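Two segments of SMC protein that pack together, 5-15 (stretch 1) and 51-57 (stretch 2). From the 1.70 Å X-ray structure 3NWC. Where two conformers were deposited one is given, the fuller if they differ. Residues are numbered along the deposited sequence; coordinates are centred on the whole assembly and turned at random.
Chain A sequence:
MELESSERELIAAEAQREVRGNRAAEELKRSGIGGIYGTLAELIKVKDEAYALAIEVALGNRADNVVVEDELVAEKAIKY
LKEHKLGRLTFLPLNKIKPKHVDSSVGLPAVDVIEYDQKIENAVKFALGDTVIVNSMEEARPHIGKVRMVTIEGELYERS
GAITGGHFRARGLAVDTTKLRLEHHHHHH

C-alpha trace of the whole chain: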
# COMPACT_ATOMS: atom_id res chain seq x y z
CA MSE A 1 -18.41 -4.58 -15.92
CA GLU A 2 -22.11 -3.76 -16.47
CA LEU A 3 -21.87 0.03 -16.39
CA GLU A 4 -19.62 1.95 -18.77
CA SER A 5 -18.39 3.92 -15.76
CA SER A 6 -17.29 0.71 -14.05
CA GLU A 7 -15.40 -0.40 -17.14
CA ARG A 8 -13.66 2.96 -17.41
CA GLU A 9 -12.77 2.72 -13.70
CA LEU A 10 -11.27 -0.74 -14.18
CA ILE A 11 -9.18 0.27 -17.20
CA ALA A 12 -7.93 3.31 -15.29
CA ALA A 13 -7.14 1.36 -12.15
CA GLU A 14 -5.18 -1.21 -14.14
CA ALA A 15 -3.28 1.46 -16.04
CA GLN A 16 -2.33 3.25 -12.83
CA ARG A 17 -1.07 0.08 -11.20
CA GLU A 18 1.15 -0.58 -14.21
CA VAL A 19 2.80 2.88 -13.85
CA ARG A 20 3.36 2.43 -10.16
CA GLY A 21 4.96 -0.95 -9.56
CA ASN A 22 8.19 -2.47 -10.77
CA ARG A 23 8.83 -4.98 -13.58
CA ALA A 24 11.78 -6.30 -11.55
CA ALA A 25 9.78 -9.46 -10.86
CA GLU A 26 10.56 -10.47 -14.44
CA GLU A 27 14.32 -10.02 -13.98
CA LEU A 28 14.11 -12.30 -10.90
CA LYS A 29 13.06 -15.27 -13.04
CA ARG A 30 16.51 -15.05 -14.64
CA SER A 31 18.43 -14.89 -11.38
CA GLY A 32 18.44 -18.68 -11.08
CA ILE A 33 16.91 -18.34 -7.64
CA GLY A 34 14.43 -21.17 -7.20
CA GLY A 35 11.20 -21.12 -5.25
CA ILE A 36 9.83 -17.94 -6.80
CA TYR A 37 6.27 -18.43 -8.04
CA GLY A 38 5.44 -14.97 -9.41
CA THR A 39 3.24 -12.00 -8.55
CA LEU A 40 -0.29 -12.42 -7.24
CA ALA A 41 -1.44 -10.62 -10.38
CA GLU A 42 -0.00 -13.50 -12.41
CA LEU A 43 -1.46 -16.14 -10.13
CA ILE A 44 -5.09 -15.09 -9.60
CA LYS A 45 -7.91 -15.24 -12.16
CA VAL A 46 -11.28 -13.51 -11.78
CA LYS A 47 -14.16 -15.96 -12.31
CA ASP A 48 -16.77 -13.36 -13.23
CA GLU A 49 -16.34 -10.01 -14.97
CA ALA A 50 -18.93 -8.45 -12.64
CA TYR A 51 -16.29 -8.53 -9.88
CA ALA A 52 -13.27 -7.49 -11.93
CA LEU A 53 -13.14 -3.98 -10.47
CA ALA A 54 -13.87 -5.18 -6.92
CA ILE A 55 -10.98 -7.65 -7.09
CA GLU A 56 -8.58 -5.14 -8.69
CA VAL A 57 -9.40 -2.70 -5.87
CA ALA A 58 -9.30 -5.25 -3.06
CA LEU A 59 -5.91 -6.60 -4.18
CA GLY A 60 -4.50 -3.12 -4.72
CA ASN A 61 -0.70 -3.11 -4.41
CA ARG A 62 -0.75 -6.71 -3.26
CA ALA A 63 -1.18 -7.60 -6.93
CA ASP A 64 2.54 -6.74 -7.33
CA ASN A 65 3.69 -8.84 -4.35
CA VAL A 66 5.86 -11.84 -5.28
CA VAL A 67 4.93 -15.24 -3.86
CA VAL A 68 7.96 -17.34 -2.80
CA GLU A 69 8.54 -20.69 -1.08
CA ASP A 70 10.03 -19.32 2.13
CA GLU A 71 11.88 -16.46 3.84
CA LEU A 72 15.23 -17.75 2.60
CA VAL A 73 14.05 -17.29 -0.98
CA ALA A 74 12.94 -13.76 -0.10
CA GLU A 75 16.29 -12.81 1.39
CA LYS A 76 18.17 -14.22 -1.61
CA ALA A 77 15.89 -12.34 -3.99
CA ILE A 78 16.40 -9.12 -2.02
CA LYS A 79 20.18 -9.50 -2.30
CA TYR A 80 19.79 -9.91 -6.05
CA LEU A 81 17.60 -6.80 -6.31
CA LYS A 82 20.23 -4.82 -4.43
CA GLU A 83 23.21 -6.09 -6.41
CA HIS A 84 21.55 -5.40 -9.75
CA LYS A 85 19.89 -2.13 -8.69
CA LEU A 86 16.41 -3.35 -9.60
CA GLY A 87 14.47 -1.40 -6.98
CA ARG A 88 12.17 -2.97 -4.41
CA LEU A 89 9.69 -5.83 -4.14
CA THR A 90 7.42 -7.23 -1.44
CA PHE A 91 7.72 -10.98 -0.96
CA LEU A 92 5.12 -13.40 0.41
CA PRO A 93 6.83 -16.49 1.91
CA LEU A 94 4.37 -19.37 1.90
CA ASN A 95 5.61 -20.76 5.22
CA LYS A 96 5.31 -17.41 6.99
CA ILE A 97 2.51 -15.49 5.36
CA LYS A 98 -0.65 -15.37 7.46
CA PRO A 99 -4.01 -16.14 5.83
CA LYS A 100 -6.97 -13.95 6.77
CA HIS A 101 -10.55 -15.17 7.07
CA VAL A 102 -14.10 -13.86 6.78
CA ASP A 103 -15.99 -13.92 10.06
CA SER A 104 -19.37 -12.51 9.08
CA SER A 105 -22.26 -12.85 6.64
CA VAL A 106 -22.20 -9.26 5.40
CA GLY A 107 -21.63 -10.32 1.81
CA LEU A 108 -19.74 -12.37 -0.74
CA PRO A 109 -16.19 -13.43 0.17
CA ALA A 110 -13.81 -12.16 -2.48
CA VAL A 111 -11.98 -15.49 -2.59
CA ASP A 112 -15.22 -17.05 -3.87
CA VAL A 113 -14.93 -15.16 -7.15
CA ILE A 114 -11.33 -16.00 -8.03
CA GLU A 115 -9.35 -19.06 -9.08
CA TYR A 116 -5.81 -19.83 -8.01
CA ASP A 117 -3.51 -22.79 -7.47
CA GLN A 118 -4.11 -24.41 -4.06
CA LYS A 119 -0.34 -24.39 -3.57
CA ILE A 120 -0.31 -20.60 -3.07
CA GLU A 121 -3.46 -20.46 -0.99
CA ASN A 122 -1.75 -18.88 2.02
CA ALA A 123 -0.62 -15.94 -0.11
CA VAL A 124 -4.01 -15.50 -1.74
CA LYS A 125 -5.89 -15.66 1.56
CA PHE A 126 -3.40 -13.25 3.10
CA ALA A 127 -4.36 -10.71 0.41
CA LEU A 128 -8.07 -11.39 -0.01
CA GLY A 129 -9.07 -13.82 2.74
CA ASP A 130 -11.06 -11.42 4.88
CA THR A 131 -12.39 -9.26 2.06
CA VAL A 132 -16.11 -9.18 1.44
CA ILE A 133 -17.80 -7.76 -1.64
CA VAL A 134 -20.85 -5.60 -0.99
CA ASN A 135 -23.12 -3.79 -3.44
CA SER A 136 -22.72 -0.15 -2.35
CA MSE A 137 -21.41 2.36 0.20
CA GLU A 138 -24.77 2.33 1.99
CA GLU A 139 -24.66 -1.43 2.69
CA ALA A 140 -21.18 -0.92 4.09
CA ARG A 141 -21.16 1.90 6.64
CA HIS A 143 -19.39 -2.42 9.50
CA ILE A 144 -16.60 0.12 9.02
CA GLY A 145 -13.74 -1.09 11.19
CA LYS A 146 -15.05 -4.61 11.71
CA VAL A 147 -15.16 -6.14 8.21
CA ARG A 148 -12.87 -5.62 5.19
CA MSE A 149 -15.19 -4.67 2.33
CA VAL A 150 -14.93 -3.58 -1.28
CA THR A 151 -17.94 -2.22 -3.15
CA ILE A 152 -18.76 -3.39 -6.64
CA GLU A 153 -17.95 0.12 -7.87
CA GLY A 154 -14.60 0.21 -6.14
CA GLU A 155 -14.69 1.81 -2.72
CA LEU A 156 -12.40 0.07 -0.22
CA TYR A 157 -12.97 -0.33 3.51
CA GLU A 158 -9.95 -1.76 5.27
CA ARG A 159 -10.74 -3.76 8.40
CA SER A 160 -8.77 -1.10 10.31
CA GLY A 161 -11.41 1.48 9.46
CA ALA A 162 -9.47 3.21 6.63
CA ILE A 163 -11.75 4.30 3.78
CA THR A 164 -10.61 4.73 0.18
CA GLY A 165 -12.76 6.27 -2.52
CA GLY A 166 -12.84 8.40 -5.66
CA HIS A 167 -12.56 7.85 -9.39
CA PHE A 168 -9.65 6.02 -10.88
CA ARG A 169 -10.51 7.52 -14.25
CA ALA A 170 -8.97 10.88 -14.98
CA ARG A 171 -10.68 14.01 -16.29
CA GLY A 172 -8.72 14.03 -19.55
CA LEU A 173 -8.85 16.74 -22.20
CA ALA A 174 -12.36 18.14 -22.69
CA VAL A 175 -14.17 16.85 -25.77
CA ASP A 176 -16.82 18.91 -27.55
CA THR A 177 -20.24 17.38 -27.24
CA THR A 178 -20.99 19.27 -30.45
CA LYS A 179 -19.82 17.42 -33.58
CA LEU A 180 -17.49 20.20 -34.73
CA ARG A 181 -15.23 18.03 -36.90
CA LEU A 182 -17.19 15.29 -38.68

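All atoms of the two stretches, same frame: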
# COMPACT_ATOMS: atom_id res chain seq x y z
N SER A 5 -19.22 3.21 -16.72
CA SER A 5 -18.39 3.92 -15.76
C SER A 5 -17.49 2.93 -15.02
O SER A 5 -16.31 3.21 -14.77
CB SER A 5 -19.22 4.77 -14.79
OG SER A 5 -20.06 3.98 -13.95
N SER A 6 -18.05 1.77 -14.71
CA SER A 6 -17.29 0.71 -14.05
C SER A 6 -16.15 0.22 -14.93
O SER A 6 -15.06 -0.05 -14.44
CB SER A 6 -18.20 -0.47 -13.72
OG SER A 6 -19.18 -0.13 -12.77
N GLU A 7 -16.42 0.08 -16.22
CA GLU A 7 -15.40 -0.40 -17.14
C GLU A 7 -14.28 0.62 -17.24
O GLU A 7 -13.10 0.26 -17.25
CB GLU A 7 -15.98 -0.67 -18.53
CG GLU A 7 -16.81 -1.93 -18.59
CD GLU A 7 -17.42 -2.20 -19.95
OE1 GLU A 7 -17.37 -1.31 -20.83
OE2 GLU A 7 -17.96 -3.31 -20.13
N ARG A 8 -14.65 1.89 -17.34
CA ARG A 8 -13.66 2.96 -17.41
C ARG A 8 -12.81 2.96 -16.14
O ARG A 8 -11.58 3.10 -16.20
CB ARG A 8 -14.35 4.32 -17.62
CG ARG A 8 -15.02 4.44 -18.99
CD ARG A 8 -15.63 5.81 -19.22
NE ARG A 8 -16.14 5.91 -20.58
CZ ARG A 8 -15.40 6.27 -21.63
NH1 ARG A 8 -14.13 6.58 -21.45
NH2 ARG A 8 -15.93 6.34 -22.84
N GLU A 9 -13.46 2.80 -15.00
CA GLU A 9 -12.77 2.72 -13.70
C GLU A 9 -11.75 1.60 -13.68
O GLU A 9 -10.62 1.78 -13.22
CB GLU A 9 -13.77 2.51 -12.54
CG GLU A 9 -14.51 3.76 -12.11
CD GLU A 9 -13.57 4.82 -11.56
OE1 GLU A 9 -13.13 4.67 -10.41
OE2 GLU A 9 -13.28 5.79 -12.29
N LEU A 10 -12.16 0.43 -14.15
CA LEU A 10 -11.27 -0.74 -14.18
C LEU A 10 -10.06 -0.52 -15.08
O LEU A 10 -8.92 -0.80 -14.69
CB LEU A 10 -12.02 -1.99 -14.65
CG LEU A 10 -11.19 -3.28 -14.77
CD1 LEU A 10 -10.61 -3.66 -13.42
CD2 LEU A 10 -12.01 -4.43 -15.34
N ILE A 11 -10.28 -0.02 -16.29
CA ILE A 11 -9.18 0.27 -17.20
C ILE A 11 -8.21 1.24 -16.53
O ILE A 11 -6.99 1.05 -16.57
CB ILE A 11 -9.67 0.86 -18.54
CG1 ILE A 11 -10.60 -0.12 -19.24
CG2 ILE A 11 -8.47 1.19 -19.43
CD1 ILE A 11 -9.94 -1.43 -19.63
N ALA A 12 -8.77 2.29 -15.92
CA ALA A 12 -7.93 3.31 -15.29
C ALA A 12 -7.16 2.72 -14.12
O ALA A 12 -5.98 2.96 -13.96
CB ALA A 12 -8.74 4.51 -14.86
N ALA A 13 -7.83 1.94 -13.28
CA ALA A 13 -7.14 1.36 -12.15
C ALA A 13 -5.97 0.49 -12.59
O ALA A 13 -4.89 0.51 -11.99
CB ALA A 13 -8.13 0.57 -11.29
N GLU A 14 -6.20 -0.31 -13.63
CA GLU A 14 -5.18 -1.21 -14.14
C GLU A 14 -4.01 -0.44 -14.72
O GLU A 14 -2.85 -0.77 -14.48
CB GLU A 14 -5.79 -2.13 -15.20
CG GLU A 14 -6.83 -3.09 -14.62
CD GLU A 14 -7.53 -3.93 -15.67
OE1 GLU A 14 -7.63 -3.50 -16.85
OE2 GLU A 14 -7.99 -5.04 -15.32
N ALA A 15 -4.33 0.62 -15.46
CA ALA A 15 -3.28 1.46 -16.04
C ALA A 15 -2.43 2.13 -14.96
O ALA A 15 -1.21 2.23 -15.09
CB ALA A 15 -3.92 2.51 -16.98
N TYR A 51 -17.11 -8.82 -11.06
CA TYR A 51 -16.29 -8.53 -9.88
C TYR A 51 -14.88 -8.10 -10.22
O TYR A 51 -14.02 -7.98 -9.33
CB TYR A 51 -16.26 -9.73 -8.93
CG TYR A 51 -17.64 -10.18 -8.55
CD1 TYR A 51 -18.43 -9.39 -7.73
CD2 TYR A 51 -18.17 -11.37 -9.02
CE1 TYR A 51 -19.72 -9.78 -7.39
CE2 TYR A 51 -19.44 -11.77 -8.69
CZ TYR A 51 -20.21 -10.97 -7.88
OH TYR A 51 -21.49 -11.37 -7.54
N ALA A 52 -14.62 -7.85 -11.50
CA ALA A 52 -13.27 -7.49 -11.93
C ALA A 52 -12.75 -6.24 -11.24
O ALA A 52 -11.60 -6.20 -10.83
CB ALA A 52 -13.20 -7.33 -13.43
N LEU A 53 -13.57 -5.21 -11.14
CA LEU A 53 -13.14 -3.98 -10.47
C LEU A 53 -12.99 -4.21 -8.96
O LEU A 53 -12.01 -3.79 -8.34
CB LEU A 53 -14.13 -2.83 -10.76
CG LEU A 53 -13.87 -1.46 -10.13
CD1 LEU A 53 -12.49 -0.89 -10.53
CD2 LEU A 53 -14.97 -0.49 -10.53
N ALA A 54 -13.95 -4.90 -8.36
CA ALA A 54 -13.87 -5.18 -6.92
C ALA A 54 -12.58 -5.91 -6.54
O ALA A 54 -11.96 -5.60 -5.52
CB ALA A 54 -15.10 -5.98 -6.48
N ILE A 55 -12.19 -6.88 -7.35
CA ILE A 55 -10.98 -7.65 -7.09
C ILE A 55 -9.71 -6.83 -7.36
O ILE A 55 -8.75 -6.90 -6.59
CB ILE A 55 -10.95 -8.97 -7.91
CG1 ILE A 55 -12.09 -9.88 -7.42
CG2 ILE A 55 -9.62 -9.67 -7.74
CD1 ILE A 55 -12.05 -10.09 -5.91
N GLU A 56 -9.71 -6.05 -8.44
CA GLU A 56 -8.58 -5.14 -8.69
C GLU A 56 -8.38 -4.22 -7.48
O GLU A 56 -7.26 -4.06 -7.00
CB GLU A 56 -8.83 -4.31 -9.95
CG GLU A 56 -7.84 -3.16 -10.17
CD GLU A 56 -6.43 -3.64 -10.44
OE1 GLU A 56 -6.26 -4.71 -11.04
OE2 GLU A 56 -5.48 -2.92 -10.05
N VAL A 57 -9.47 -3.61 -7.01
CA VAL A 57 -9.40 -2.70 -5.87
C VAL A 57 -9.00 -3.42 -4.58
O VAL A 57 -8.15 -2.94 -3.80
CB VAL A 57 -10.74 -1.93 -5.68
CG1 VAL A 57 -10.76 -1.17 -4.36
CG2 VAL A 57 -11.01 -1.00 -6.87
O HOH W 1 -7.40 -6.20 -12.93

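Two helices pack here at a shallow angle, running in the same general direction with 30° between their axes and a closest approach of 9.6 Å. Residues 5-15 are helical throughout; the second helix begins at A52, with Y51 at its N-cap position. Each backbone satisfies its own i to i-4 hydrogen bonds, and no direct hydrogen bond crosses between the stretches. The contact is mostly apolar packing, burying 325 Å² summed over both sides, plus one bridging water.

Along the first helix, the contact begins at S6, whose backbone O lies 3.9 Å from L53 CD2; its OG is hydrogen-bonded elsewhere in the structure. E9, about one turn later, meets the same methyl, but with its side chain. Its CB meets L53 CD2 at 3.8 Å, so the aliphatic base of the side chain does the packing while both carboxylate oxygens are hydrogen-bonded elsewhere.

L10 is the hub. Its CA sits 5.3 Å from the CA of L53, and this close register puts L53 CD1 3.9 Å from L10 CA. Both leucines adopt the t,p rotamer, and in both the CA-to-CB bond points sideways while the end of the side chain comes nearer the partner helix. L10 spans a turn of that helix: CD2 reaches A52 CB at 3.7 Å, and CD1 reaches E56 CB at 4.0 Å. The small A52 points toward the first helix and gives the leucine methyl a surface to rest on.

A13 also points toward its partner, its CB 3.9 Å from E56 CG, a methyl against the aliphatic part of a glutamate. At E14 the chemistry turns polar. Two carboxylates approach, and a water sits between them, donating to E14 OE2 and to E56 OE1, each at 2.7 Å. The rule is economical: leucines pack where the backbones come closest, alanine methyls point across to meet side-chain carbons, and a water bridges two carboxylates.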